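Local coordinates for protein oxidoreductase, Gfo/Idh/MocA family (Pseudomonas syringae pv. tomato, PDB 3DTY) that is probably a nucleotide-dependent oxidoreductase of the Gfo/Idh/MocA family, with a Rossmann domain, an alpha/beta domain and bound magnesium, at residues S65-A70 with A80-G85; I13-V18 with A88-T93; D37-L42 with L337-A342; N136-V141 with D346-S351. All blocks are in the same frame, centred on the assembly; numbering follows the deposited sequence.

How the interactions relate
All four contacts lie in or against the Rossmann domain. Interaction 2 pairs the neighbouring strands 13-17 and 88-92 of its parallel sheet. Interaction 1, centred about 12 Å from it, ties together loops on either side of helix 72-79 and touches it where Arg14 NE lies 2.7 Å from Gly85 O. Interactions 3 and 4 both use helix 330-349 of the C-terminal part, which meets the sheet at strand 40-46 and near strand 139-141, its two outermost strands; their centres are about 13 Å apart. Ser90 OG, 2.7 Å from Tyr338 OH, joins interactions 2 and 3. All four lie away from the magnesium ligands Glu123 and Asn127.

Interaction 1 of 4, residues S65-A70 with A80-G85; sequences SERCYA and ARRADG
Arg67 and Arg82 lay their guanidinium groups flat on one another, centres 3.6 Å apart and planes only 11° from parallel. Both chains bend at chi3 (84° in Arg67), turning these groups. Arg82 CZ sits over one face of Arg67, displaced from its centre, while Arg67 NE lies over the centre of Arg82. Two like charges are thus stacked, and nearby carboxylates probably offset their repulsion. Of the ionic contacts, Arg82 grips Asp84 side-on: NE meets OD1, and NH2 reaches the syn lone pair of OD2 at 3.1 Å. The same OD2 forms a salt bridge with Arg67 NH1 at 3.2 Å, although the guanidinium and carboxylate planes are 44° apart. Glu79 bridges to Arg67 NH2 and accepts from Tyr69 OH. Among the hydrogen bonds, Arg67 NH2 donates to Asp84 O at 2.9 Å, the oxygen lying in the guanidinium plane but the donor above the carbonyl plane. One water accepts from Arg67 NH1 and donates to Asp84 O; another donates to Tyr69 OH. Within the type I turn from Arg82 to Gly85, Asp84 offers both carbonyl and carboxylate to Arg67. This is a salt-bridge network joining the two loops that flank helix 72-79 in the Rossmann domain.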
loop_
_atom_site.group_PDB
_atom_site.type_symbol
_atom_site.label_atom_id
_atom_site.label_comp_id
_atom_site.label_asym_id
_atom_site.label_seq_id
_atom_site.Cartn_x
_atom_site.Cartn_y
_atom_site.Cartn_z
ATOM N N SER A 65 2.093 50.932 1.685
ATOM C CA SER A 65 1.987 51.206 3.118
ATOM C C SER A 65 0.659 51.861 3.493
ATOM O O SER A 65 0.089 51.573 4.543
ATOM C CB SER A 65 3.138 52.103 3.568
ATOM O OG SER A 65 3.153 53.294 2.807
ATOM N N GLU A 66 0.162 52.735 2.627
ATOM C CA GLU A 66 -1.099 53.413 2.892
ATOM C C GLU A 66 -2.299 52.491 2.674
ATOM O O GLU A 66 -3.435 52.867 2.956
ATOM C CB GLU A 66 -1.223 54.659 2.008
ATOM C CG GLU A 66 -0.068 55.644 2.188
ATOM C CD GLU A 66 0.172 56.008 3.649
ATOM O OE1 GLU A 66 -0.692 56.679 4.251
ATOM O OE2 GLU A 66 1.224 55.616 4.199
ATOM N N ARG A 67 -2.047 51.283 2.178
ATOM C CA ARG A 67 -3.131 50.340 1.942
ATOM C C ARG A 67 -3.086 49.164 2.914
ATOM O O ARG A 67 -3.769 48.155 2.727
ATOM C CB ARG A 67 -3.125 49.879 0.479
ATOM C CG ARG A 67 -3.343 51.042 -0.490
ATOM C CD ARG A 67 -3.426 50.623 -1.953
ATOM N NE ARG A 67 -4.760 50.183 -2.349
ATOM C CZ ARG A 67 -5.119 49.935 -3.608
ATOM N NH1 ARG A 67 -4.247 50.085 -4.599
ATOM N NH2 ARG A 67 -6.349 49.527 -3.881
ATOM N N CYS A 68 -2.266 49.309 3.952
ATOM C CA CYS A 68 -2.167 48.323 5.018
ATOM C C CYS A 68 -3.044 48.933 6.107
ATOM O O CYS A 68 -2.552 49.593 7.025
ATOM C CB CYS A 68 -0.739 48.204 5.534
ATOM S SG CYS A 68 0.395 47.463 4.367
ATOM N N TYR A 69 -4.347 48.715 5.975
ATOM C CA TYR A 69 -5.345 49.243 6.889
ATOM C C TYR A 69 -5.304 48.655 8.295
ATOM O O TYR A 69 -4.843 47.533 8.510
ATOM C CB TYR A 69 -6.722 49.052 6.260
ATOM C CG TYR A 69 -6.831 49.763 4.933
ATOM C CD1 TYR A 69 -7.076 51.139 4.874
ATOM C CD2 TYR A 69 -6.645 49.074 3.734
ATOM C CE1 TYR A 69 -7.133 51.807 3.654
ATOM C CE2 TYR A 69 -6.700 49.729 2.509
ATOM C CZ TYR A 69 -6.948 51.096 2.476
ATOM O OH TYR A 69 -7.038 51.742 1.267
ATOM N N ALA A 70 -5.794 49.434 9.251
ATOM C CA ALA A 70 -5.810 49.024 10.647
ATOM C C ALA A 70 -6.919 48.015 10.922
ATOM O O ALA A 70 -6.787 47.165 11.803
ATOM C CB ALA A 70 -5.974 50.250 11.543
ATOM N N ALA A 80 -13.184 51.604 -1.327
ATOM C CA ALA A 80 -14.367 51.836 -2.151
ATOM C C ALA A 80 -14.335 53.192 -2.846
ATOM O O ALA A 80 -15.072 53.424 -3.803
ATOM C CB ALA A 80 -15.628 51.722 -1.295
ATOM N N ARG A 81 -13.475 54.083 -2.371
ATOM C CA ARG A 81 -13.369 55.418 -2.946
ATOM C C ARG A 81 -12.305 55.487 -4.025
ATOM O O ARG A 81 -12.195 56.492 -4.725
ATOM C CB ARG A 81 -13.025 56.428 -1.856
ATOM C CG ARG A 81 -14.039 56.512 -0.743
ATOM C CD ARG A 81 -13.491 57.344 0.387
ATOM N NE ARG A 81 -14.449 57.496 1.476
ATOM C CZ ARG A 81 -14.163 58.088 2.630
ATOM N NH1 ARG A 81 -12.946 58.578 2.838
ATOM N NH2 ARG A 81 -15.091 58.193 3.572
ATOM N N ARG A 82 -11.524 54.419 -4.147
ATOM C CA ARG A 82 -10.443 54.350 -5.124
ATOM C C ARG A 82 -10.869 53.691 -6.431
ATOM O O ARG A 82 -11.656 52.743 -6.432
ATOM C CB ARG A 82 -9.267 53.577 -4.526
ATOM C CG ARG A 82 -8.781 54.130 -3.199
ATOM C CD ARG A 82 -7.567 53.372 -2.695
ATOM N NE ARG A 82 -6.532 53.277 -3.720
ATOM C CZ ARG A 82 -5.242 53.501 -3.503
ATOM N NH1 ARG A 82 -4.818 53.839 -2.294
ATOM N NH2 ARG A 82 -4.376 53.391 -4.501
ATOM N N ALA A 83 -10.344 54.191 -7.544
ATOM C CA ALA A 83 -10.671 53.636 -8.854
ATOM C C ALA A 83 -9.967 52.301 -9.018
ATOM O O ALA A 83 -10.447 51.409 -9.719
ATOM C CB ALA A 83 -10.235 54.598 -9.961
ATOM N N ASP A 84 -8.820 52.176 -8.364
ATOM C CA ASP A 84 -8.034 50.952 -8.410
ATOM C C ASP A 84 -8.223 50.229 -7.080
ATOM O O ASP A 84 -7.328 49.534 -6.606
ATOM C CB ASP A 84 -6.557 51.287 -8.624
ATOM C CG ASP A 84 -5.958 52.039 -7.452
ATOM O OD1 ASP A 84 -6.702 52.796 -6.797
ATOM O OD2 ASP A 84 -4.746 51.880 -7.191
ATOM N N GLY A 85 -9.393 50.415 -6.478
ATOM C CA GLY A 85 -9.687 49.776 -5.207
ATOM C C GLY A 85 -9.901 48.278 -5.355
ATOM O O GLY A 85 -10.240 47.790 -6.435
HETATM O O HOH W 1 -4.319 48.696 -7.111
HETATM O O HOH W 2 -6.441 54.349 0.649
#

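Interaction 2 of 4, residues I13-V18 with A88-T93; sequences IRWAMV and AVSIAT
Strands 13-17 and 88-92 are parallel neighbours in the five-stranded sheet of the Rossmann fold, and Trp15, Ala16, Met17 and Val18 pair in register with Ala88, Val89, Ser90 and Ile91. The strand directions differ by 20°. The backbone ladder runs from Ala88 N to Arg14 O, through a weak bond from Ala16 N to Ala88 O, then Ser90 N to Ala16 O and Val18 N to Ser90 O, and finishes with Ala92 N donating to Val18 O at 2.8 Å. Side chains alternate between the faces. On the face of Ala16, Val18, Val89 and Ile91, Val18 CG2 meets Val89 CG2 at 3.5 Å, and helix 72-79 adds Met75 against both valines. Val18 CG1, anti to the backbone N (chi1 177°), touches Thr93 CG2 at 3.8 Å. On the other face, selenomethionine Met17 bends at its last torsion, and its CE meets Ala92 CB at 3.6 Å; helix 27-35 packs against Trp15 and Met17 here. Ser90 OG, which also bonds to Tyr338 OH, is met by the edge of the Trp15 indole: NE1 donates to it over 2.9 Å with the oxygen in the ring plane, though the bond is bent to 138° at the hydrogen.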
loop_
_atom_site.group_PDB
_atom_site.type_symbol
_atom_site.label_atom_id
_atom_site.label_comp_id
_atom_site.label_asym_id
_atom_site.label_seq_id
_atom_site.Cartn_x
_atom_site.Cartn_y
_atom_site.Cartn_z
ATOM N N ILE A 13 -7.027 40.189 -10.677
ATOM C CA ILE A 13 -8.069 40.768 -9.844
ATOM C C ILE A 13 -7.475 41.487 -8.626
ATOM O O ILE A 13 -6.711 40.899 -7.856
ATOM C CB ILE A 13 -9.051 39.672 -9.390
ATOM C CG1 ILE A 13 -9.640 38.981 -10.626
ATOM C CG2 ILE A 13 -10.158 40.277 -8.529
ATOM C CD1 ILE A 13 -10.600 37.838 -10.308
ATOM N N ARG A 14 -7.807 42.769 -8.476
ATOM C CA ARG A 14 -7.315 43.561 -7.350
ATOM C C ARG A 14 -7.830 42.878 -6.093
ATOM O O ARG A 14 -9.033 42.857 -5.815
ATOM C CB ARG A 14 -7.802 45.010 -7.468
ATOM C CG ARG A 14 -7.186 45.740 -8.672
ATOM C CD ARG A 14 -7.558 47.221 -8.708
ATOM N NE ARG A 14 -8.998 47.434 -8.818
ATOM C CZ ARG A 14 -9.701 47.296 -9.938
ATOM N NH1 ARG A 14 -9.102 46.945 -11.067
ATOM N NH2 ARG A 14 -11.008 47.505 -9.927
ATOM N N TRP A 15 -6.885 42.335 -5.334
ATOM C CA TRP A 15 -7.184 41.531 -4.160
ATOM C C TRP A 15 -6.641 42.024 -2.824
ATOM O O TRP A 15 -5.657 42.763 -2.763
ATOM C CB TRP A 15 -6.660 40.127 -4.468
ATOM C CG TRP A 15 -6.974 39.072 -3.496
ATOM C CD1 TRP A 15 -8.213 38.647 -3.107
ATOM C CD2 TRP A 15 -6.031 38.228 -2.841
ATOM N NE1 TRP A 15 -8.095 37.579 -2.250
ATOM C CE2 TRP A 15 -6.766 37.301 -2.069
ATOM C CE3 TRP A 15 -4.630 38.161 -2.832
ATOM C CZ2 TRP A 15 -6.151 36.317 -1.296
ATOM C CZ3 TRP A 15 -4.015 37.176 -2.062
ATOM C CH2 TRP A 15 -4.779 36.268 -1.304
ATOM N N ALA A 16 -7.301 41.591 -1.753
ATOM C CA ALA A 16 -6.918 41.940 -0.394
ATOM C C ALA A 16 -7.212 40.778 0.551
ATOM O O ALA A 16 -7.938 39.847 0.213
ATOM C CB ALA A 16 -7.679 43.173 0.070
HETATM N N MSE A 17 -6.619 40.843 1.736
HETATM C CA MSE A 17 -6.829 39.835 2.758
HETATM C C MSE A 17 -7.120 40.510 4.094
HETATM O O MSE A 17 -6.636 41.608 4.380
HETATM C CB MSE A 17 -5.594 38.933 2.919
HETATM C CG MSE A 17 -5.525 37.774 1.946
HETATM SE SE MSE A 17 -4.334 36.336 2.544
HETATM C CE MSE A 17 -5.623 35.274 3.513
ATOM N N VAL A 18 -7.934 39.844 4.898
ATOM C CA VAL A 18 -8.273 40.312 6.226
ATOM C C VAL A 18 -7.675 39.213 7.084
ATOM O O VAL A 18 -8.087 38.053 6.987
ATOM C CB VAL A 18 -9.795 40.380 6.419
ATOM C CG1 VAL A 18 -10.122 40.800 7.853
ATOM C CG2 VAL A 18 -10.383 41.366 5.426
ATOM N N ALA A 88 -11.881 42.148 -4.673
ATOM C CA ALA A 88 -12.168 40.955 -3.890
ATOM C C ALA A 88 -11.365 40.897 -2.596
ATOM O O ALA A 88 -10.313 41.526 -2.473
ATOM C CB ALA A 88 -11.881 39.722 -4.733
ATOM N N VAL A 89 -11.866 40.133 -1.631
ATOM C CA VAL A 89 -11.180 39.998 -0.351
ATOM C C VAL A 89 -11.286 38.584 0.221
ATOM O O VAL A 89 -12.330 37.934 0.121
ATOM C CB VAL A 89 -11.739 41.005 0.694
ATOM C CG1 VAL A 89 -13.224 40.758 0.924
ATOM C CG2 VAL A 89 -10.983 40.880 1.998
ATOM N N SER A 90 -10.188 38.110 0.797
ATOM C CA SER A 90 -10.153 36.791 1.416
ATOM C C SER A 90 -10.062 37.012 2.918
ATOM O O SER A 90 -9.199 37.742 3.396
ATOM C CB SER A 90 -8.949 35.995 0.915
ATOM O OG SER A 90 -9.142 35.600 -0.435
ATOM N N ILE A 91 -10.970 36.378 3.648
ATOM C CA ILE A 91 -11.055 36.504 5.096
ATOM C C ILE A 91 -10.381 35.305 5.750
ATOM O O ILE A 91 -10.805 34.171 5.559
ATOM C CB ILE A 91 -12.549 36.569 5.535
ATOM C CG1 ILE A 91 -13.271 37.678 4.762
ATOM C CG2 ILE A 91 -12.660 36.821 7.029
ATOM C CD1 ILE A 91 -14.782 37.635 4.895
ATOM N N ALA A 92 -9.330 35.555 6.521
ATOM C CA ALA A 92 -8.617 34.472 7.177
ATOM C C ALA A 92 -8.505 34.689 8.681
ATOM O O ALA A 92 -7.609 34.164 9.332
ATOM C CB ALA A 92 -7.232 34.306 6.558
ATOM N N THR A 93 -9.427 35.466 9.228
ATOM C CA THR A 93 -9.447 35.743 10.653
ATOM C C THR A 93 -10.178 34.599 11.362
ATOM O O THR A 93 -10.719 33.698 10.716
ATOM C CB THR A 93 -10.177 37.073 10.925
ATOM O OG1 THR A 93 -11.392 37.104 10.168
ATOM C CG2 THR A 93 -9.309 38.259 10.515
#

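Interaction 3 of 4, residues D37-L42 with L337-A342; sequences DNTFVL and LYYRFA
Tyr338, on helix 330-349, meets Phe40 through both its ring and its backbone. The rings form an offset edge-to-face pair, planes at 89° and centroids 5.7 Å apart, with the edge of Tyr338 directed at the face of Phe40. Tyr338 CD2 makes the closest ring contact, 3.7 Å from Phe40 CE2. The Tyr338 carbonyl oxygen instead lies at the edge of the Phe40 ring, in its plane and 3.5 Å from CE2. Beyond this pair, Tyr338 OH is hydrogen-bonded to His30 ND1. Next, Tyr339 CG stands anti to the backbone N (chi1 -178°), and the ring edge comes at CD1 to 4.0 Å from Thr39 OG1, which is itself hydrogen-bonded to Arg36 O. The contact thereby sets a helix of the C-terminal part against the start of strand 40-46, an outermost strand of the Rossmann sheet. Phe341 CD2 lies over one face of the Tyr338 ring, 4.1 Å above its plane. One turn after Tyr338, Ala342 presents CB to both Thr39 and Phe40: it is 3.9 Å from Phe40 CE2 and only 3.3 Å from Thr39 CG2, a tight methyl-to-methyl approach, while Ile13 of the adjoining strand also touches Ala342.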
loop_
_atom_site.group_PDB
_atom_site.type_symbol
_atom_site.label_atom_id
_atom_site.label_comp_id
_atom_site.label_asym_id
_atom_site.label_seq_id
_atom_site.Cartn_x
_atom_site.Cartn_y
_atom_site.Cartn_z
ATOM N N ASP A 37 -0.012 32.154 -11.093
ATOM C CA ASP A 37 -0.409 32.506 -12.447
ATOM C C ASP A 37 -0.956 33.939 -12.520
ATOM O O ASP A 37 -1.598 34.315 -13.498
ATOM C CB ASP A 37 -1.463 31.514 -12.957
ATOM C CG ASP A 37 -1.042 30.062 -12.768
ATOM O OD1 ASP A 37 0.090 29.711 -13.166
ATOM O OD2 ASP A 37 -1.843 29.270 -12.226
ATOM N N ASN A 38 -0.690 34.731 -11.484
ATOM C CA ASN A 38 -1.151 36.119 -11.409
ATOM C C ASN A 38 -2.654 36.279 -11.595
ATOM O O ASN A 38 -3.112 37.240 -12.207
ATOM C CB ASN A 38 -0.414 36.982 -12.436
ATOM C CG ASN A 38 1.079 36.997 -12.201
ATOM O OD1 ASN A 38 1.536 37.053 -11.058
ATOM N ND2 ASN A 38 1.852 36.954 -13.280
ATOM N N THR A 39 -3.417 35.333 -11.061
ATOM C CA THR A 39 -4.869 35.378 -11.158
ATOM C C THR A 39 -5.364 36.534 -10.304
ATOM O O THR A 39 -6.338 37.199 -10.640
ATOM C CB THR A 39 -5.497 34.081 -10.641
ATOM O OG1 THR A 39 -4.924 32.969 -11.339
ATOM C CG2 THR A 39 -7.004 34.097 -10.861
ATOM N N PHE A 40 -4.682 36.753 -9.186
ATOM C CA PHE A 40 -5.015 37.835 -8.270
ATOM C C PHE A 40 -3.750 38.634 -8.000
ATOM O O PHE A 40 -2.641 38.154 -8.232
ATOM C CB PHE A 40 -5.530 37.282 -6.936
ATOM C CG PHE A 40 -6.907 36.677 -7.003
ATOM C CD1 PHE A 40 -8.030 37.450 -6.735
ATOM C CD2 PHE A 40 -7.076 35.334 -7.321
ATOM C CE1 PHE A 40 -9.308 36.895 -6.772
ATOM C CE2 PHE A 40 -8.349 34.761 -7.363
ATOM C CZ PHE A 40 -9.473 35.545 -7.091
ATOM N N VAL A 41 -3.919 39.862 -7.526
ATOM C CA VAL A 41 -2.786 40.697 -7.167
ATOM C C VAL A 41 -3.144 41.356 -5.839
ATOM O O VAL A 41 -4.177 42.026 -5.717
ATOM C CB VAL A 41 -2.474 41.771 -8.240
ATOM C CG1 VAL A 41 -3.718 42.591 -8.553
ATOM C CG2 VAL A 41 -1.346 42.676 -7.744
ATOM N N LEU A 42 -2.291 41.142 -4.844
ATOM C CA LEU A 42 -2.508 41.685 -3.510
ATOM C C LEU A 42 -2.110 43.153 -3.446
ATOM O O LEU A 42 -0.925 43.476 -3.511
ATOM C CB LEU A 42 -1.691 40.881 -2.498
ATOM C CG LEU A 42 -1.851 41.294 -1.042
ATOM C CD1 LEU A 42 -3.270 40.985 -0.598
ATOM C CD2 LEU A 42 -0.831 40.561 -0.176
ATOM N N LEU A 337 -8.625 25.923 -7.043
ATOM C CA LEU A 337 -9.832 26.445 -6.424
ATOM C C LEU A 337 -9.905 27.953 -6.628
ATOM O O LEU A 337 -10.900 28.474 -7.130
ATOM C CB LEU A 337 -9.841 26.129 -4.931
ATOM C CG LEU A 337 -11.081 26.606 -4.170
ATOM C CD1 LEU A 337 -12.287 25.812 -4.619
ATOM C CD2 LEU A 337 -10.872 26.431 -2.677
ATOM N N TYR A 338 -8.848 28.658 -6.236
ATOM C CA TYR A 338 -8.832 30.107 -6.388
ATOM C C TYR A 338 -9.044 30.536 -7.839
ATOM O O TYR A 338 -9.590 31.606 -8.100
ATOM C CB TYR A 338 -7.521 30.698 -5.867
ATOM C CG TYR A 338 -7.651 31.330 -4.495
ATOM C CD1 TYR A 338 -7.475 30.581 -3.331
ATOM C CD2 TYR A 338 -7.972 32.678 -4.365
ATOM C CE1 TYR A 338 -7.616 31.175 -2.057
ATOM C CE2 TYR A 338 -8.116 33.272 -3.114
ATOM C CZ TYR A 338 -7.936 32.523 -1.968
ATOM O OH TYR A 338 -8.084 33.141 -0.745
ATOM N N TYR A 339 -8.605 29.704 -8.775
ATOM C CA TYR A 339 -8.769 30.016 -10.185
ATOM C C TYR A 339 -10.252 29.982 -10.539
ATOM O O TYR A 339 -10.720 30.791 -11.335
ATOM C CB TYR A 339 -8.004 29.017 -11.055
ATOM C CG TYR A 339 -8.086 29.322 -12.535
ATOM C CD1 TYR A 339 -7.534 30.491 -13.054
ATOM C CD2 TYR A 339 -8.726 28.445 -13.417
ATOM C CE1 TYR A 339 -7.617 30.780 -14.412
ATOM C CE2 TYR A 339 -8.813 28.726 -14.775
ATOM C CZ TYR A 339 -8.258 29.894 -15.265
ATOM O OH TYR A 339 -8.357 30.189 -16.604
ATOM N N ARG A 340 -10.987 29.044 -9.948
ATOM C CA ARG A 340 -12.417 28.940 -10.210
ATOM C C ARG A 340 -13.139 30.105 -9.561
ATOM O O ARG A 340 -14.111 30.622 -10.109
ATOM C CB ARG A 340 -12.967 27.611 -9.694
ATOM C CG ARG A 340 -12.533 26.446 -10.550
ATOM C CD ARG A 340 -12.983 25.131 -9.980
ATOM N NE ARG A 340 -12.387 24.018 -10.712
ATOM C CZ ARG A 340 -12.453 22.752 -10.318
ATOM N NH1 ARG A 340 -13.092 22.441 -9.198
ATOM N NH2 ARG A 340 -11.875 21.800 -11.040
ATOM N N PHE A 341 -12.662 30.515 -8.391
ATOM C CA PHE A 341 -13.248 31.650 -7.707
ATOM C C PHE A 341 -13.145 32.847 -8.666
ATOM O O PHE A 341 -14.101 33.596 -8.847
ATOM C CB PHE A 341 -12.485 31.954 -6.408
ATOM C CG PHE A 341 -12.721 30.955 -5.299
ATOM C CD1 PHE A 341 -13.939 30.284 -5.184
ATOM C CD2 PHE A 341 -11.745 30.737 -4.327
ATOM C CE1 PHE A 341 -14.181 29.416 -4.117
ATOM C CE2 PHE A 341 -11.975 29.873 -3.255
ATOM C CZ PHE A 341 -13.195 29.210 -3.148
ATOM N N ALA A 342 -11.982 33.001 -9.296
ATOM C CA ALA A 342 -11.750 34.105 -10.229
ATOM C C ALA A 342 -12.679 34.008 -11.439
ATOM O O ALA A 342 -13.192 35.017 -11.918
ATOM C CB ALA A 342 -10.288 34.114 -10.686
#

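Interaction 4 of 4, residues N136-V141 with D346-S351; sequences NRIVGV and DATDRS
Asn136 and Thr348 lie antiparallel side by side, the asparagine amide alongside the threonine methyl. Asn136 CG stands anti to the backbone N (chi1 -171°), which carries ND2 across to donate to Thr348 O at 3.2 Å, with a 156° angle at the hydrogen. The oxygen lies near the amide plane, but the donor sits 53° out of the carbonyl plane. Ser351 N approaches that carbonyl from the opposite face in the Schellman motif ending helix 330-349, so two N-H groups grip one oxygen. Thr348 CG2 fits between the backbone and side chain of Asn136, 3.2 Å from Asn136 O and 3.4 Å from ND2. The other branch, OG1, turns to Ala344 O for its hydrogen bond and has Ile138 CG2 beside it at 3.4 Å, the two side chains crossing obliquely. Arg137, bent at chi2, folds back so that NH1 donates to Asn136 O at 2.8 Å, while NE bonds to Gly109 O. Asn136, with positive phi, is the C-prime residue of a second Schellman motif, at the end of helix 122-134. The contact therefore brings two helix ends together beside strand 139-141, with His111 of strand 111-114 touching Arg137, Ile138 and Thr348, and Leu356 of helix 353-357 packing on Thr348.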
loop_
_atom_site.group_PDB
_atom_site.type_symbol
_atom_site.label_atom_id
_atom_site.label_comp_id
_atom_site.label_asym_id
_atom_site.label_seq_id
_atom_site.Cartn_x
_atom_site.Cartn_y
_atom_site.Cartn_z
ATOM N N ASN A 136 -24.908 41.074 -5.950
ATOM C CA ASN A 136 -24.341 40.335 -7.072
ATOM C C ASN A 136 -22.826 40.127 -6.952
ATOM O O ASN A 136 -22.071 40.468 -7.859
ATOM C CB ASN A 136 -24.659 41.062 -8.384
ATOM C CG ASN A 136 -24.291 40.240 -9.603
ATOM O OD1 ASN A 136 -24.732 39.101 -9.750
ATOM N ND2 ASN A 136 -23.478 40.814 -10.486
ATOM N N ARG A 137 -22.397 39.569 -5.824
ATOM C CA ARG A 137 -20.982 39.293 -5.566
ATOM C C ARG A 137 -20.885 37.867 -5.046
ATOM O O ARG A 137 -21.747 37.432 -4.286
ATOM C CB ARG A 137 -20.428 40.268 -4.520
ATOM C CG ARG A 137 -20.247 41.682 -5.036
ATOM C CD ARG A 137 -19.136 41.732 -6.079
ATOM N NE ARG A 137 -18.954 43.077 -6.608
ATOM C CZ ARG A 137 -19.756 43.641 -7.502
ATOM N NH1 ARG A 137 -20.795 42.967 -7.976
ATOM N NH2 ARG A 137 -19.528 44.886 -7.908
ATOM N N ILE A 138 -19.848 37.138 -5.447
ATOM C CA ILE A 138 -19.720 35.758 -4.999
ATOM C C ILE A 138 -19.155 35.648 -3.588
ATOM O O ILE A 138 -18.577 36.599 -3.046
ATOM C CB ILE A 138 -18.801 34.905 -5.930
ATOM C CG1 ILE A 138 -17.329 35.185 -5.618
ATOM C CG2 ILE A 138 -19.078 35.222 -7.393
ATOM C CD1 ILE A 138 -16.381 34.095 -6.117
ATOM N N VAL A 139 -19.343 34.469 -3.007
ATOM C CA VAL A 139 -18.832 34.145 -1.687
ATOM C C VAL A 139 -18.268 32.734 -1.782
ATOM O O VAL A 139 -18.990 31.747 -1.633
ATOM C CB VAL A 139 -19.930 34.173 -0.603
ATOM C CG1 VAL A 139 -19.350 33.709 0.721
ATOM C CG2 VAL A 139 -20.492 35.588 -0.455
ATOM N N GLY A 140 -16.977 32.642 -2.070
ATOM C CA GLY A 140 -16.354 31.339 -2.159
ATOM C C GLY A 140 -15.942 30.902 -0.769
ATOM O O GLY A 140 -15.617 31.741 0.069
ATOM N N VAL A 141 -15.984 29.597 -0.521
ATOM C CA VAL A 141 -15.603 29.034 0.767
ATOM C C VAL A 141 -14.488 28.037 0.463
ATOM O O VAL A 141 -14.573 27.279 -0.506
ATOM C CB VAL A 141 -16.784 28.315 1.433
ATOM C CG1 VAL A 141 -16.368 27.802 2.808
ATOM C CG2 VAL A 141 -17.973 29.271 1.548
ATOM N N ASP A 346 -15.602 36.751 -12.499
ATOM C CA ASP A 346 -15.660 37.340 -13.826
ATOM C C ASP A 346 -16.996 37.098 -14.513
ATOM O O ASP A 346 -17.532 37.992 -15.166
ATOM C CB ASP A 346 -14.530 36.790 -14.695
ATOM C CG ASP A 346 -14.364 37.570 -15.986
ATOM O OD1 ASP A 346 -13.795 38.680 -15.937
ATOM O OD2 ASP A 346 -14.791 37.077 -17.049
ATOM N N ALA A 347 -17.531 35.891 -14.378
ATOM C CA ALA A 347 -18.812 35.574 -14.997
ATOM C C ALA A 347 -19.896 36.416 -14.335
ATOM O O ALA A 347 -20.796 36.931 -15.005
ATOM C CB ALA A 347 -19.128 34.098 -14.835
ATOM N N THR A 348 -19.798 36.550 -13.015
ATOM C CA THR A 348 -20.757 37.333 -12.246
ATOM C C THR A 348 -20.690 38.800 -12.655
ATOM O O THR A 348 -21.723 39.445 -12.820
ATOM C CB THR A 348 -20.482 37.239 -10.725
ATOM O OG1 THR A 348 -20.715 35.899 -10.277
ATOM C CG2 THR A 348 -21.399 38.182 -9.956
ATOM N N ASP A 349 -19.474 39.322 -12.816
ATOM C CA ASP A 349 -19.286 40.717 -13.204
ATOM C C ASP A 349 -19.781 40.956 -14.619
ATOM O O ASP A 349 -20.066 42.084 -15.007
ATOM C CB ASP A 349 -17.811 41.120 -13.096
ATOM C CG ASP A 349 -17.340 41.247 -11.651
ATOM O OD1 ASP A 349 -18.190 41.471 -10.763
ATOM O OD2 ASP A 349 -16.122 41.140 -11.401
ATOM N N ARG A 350 -19.890 39.878 -15.381
ATOM C CA ARG A 350 -20.353 39.943 -16.760
ATOM C C ARG A 350 -21.870 39.734 -16.812
ATOM O O ARG A 350 -22.488 39.895 -17.861
ATOM C CB ARG A 350 -19.646 38.856 -17.578
ATOM C CG ARG A 350 -18.856 39.363 -18.770
ATOM C CD ARG A 350 -17.844 38.324 -19.232
ATOM N NE ARG A 350 -18.469 37.041 -19.542
ATOM C CZ ARG A 350 -18.019 35.871 -19.100
ATOM N NH1 ARG A 350 -16.943 35.820 -18.325
ATOM N NH2 ARG A 350 -18.637 34.748 -19.433
ATOM N N SER A 351 -22.460 39.383 -15.672
ATOM C CA SER A 351 -23.898 39.130 -15.582
ATOM C C SER A 351 -24.243 37.936 -16.469
ATOM O O SER A 351 -25.313 37.884 -17.077
ATOM C CB SER A 351 -24.697 40.363 -16.031
ATOM O OG SER A 351 -24.422 41.486 -15.208
#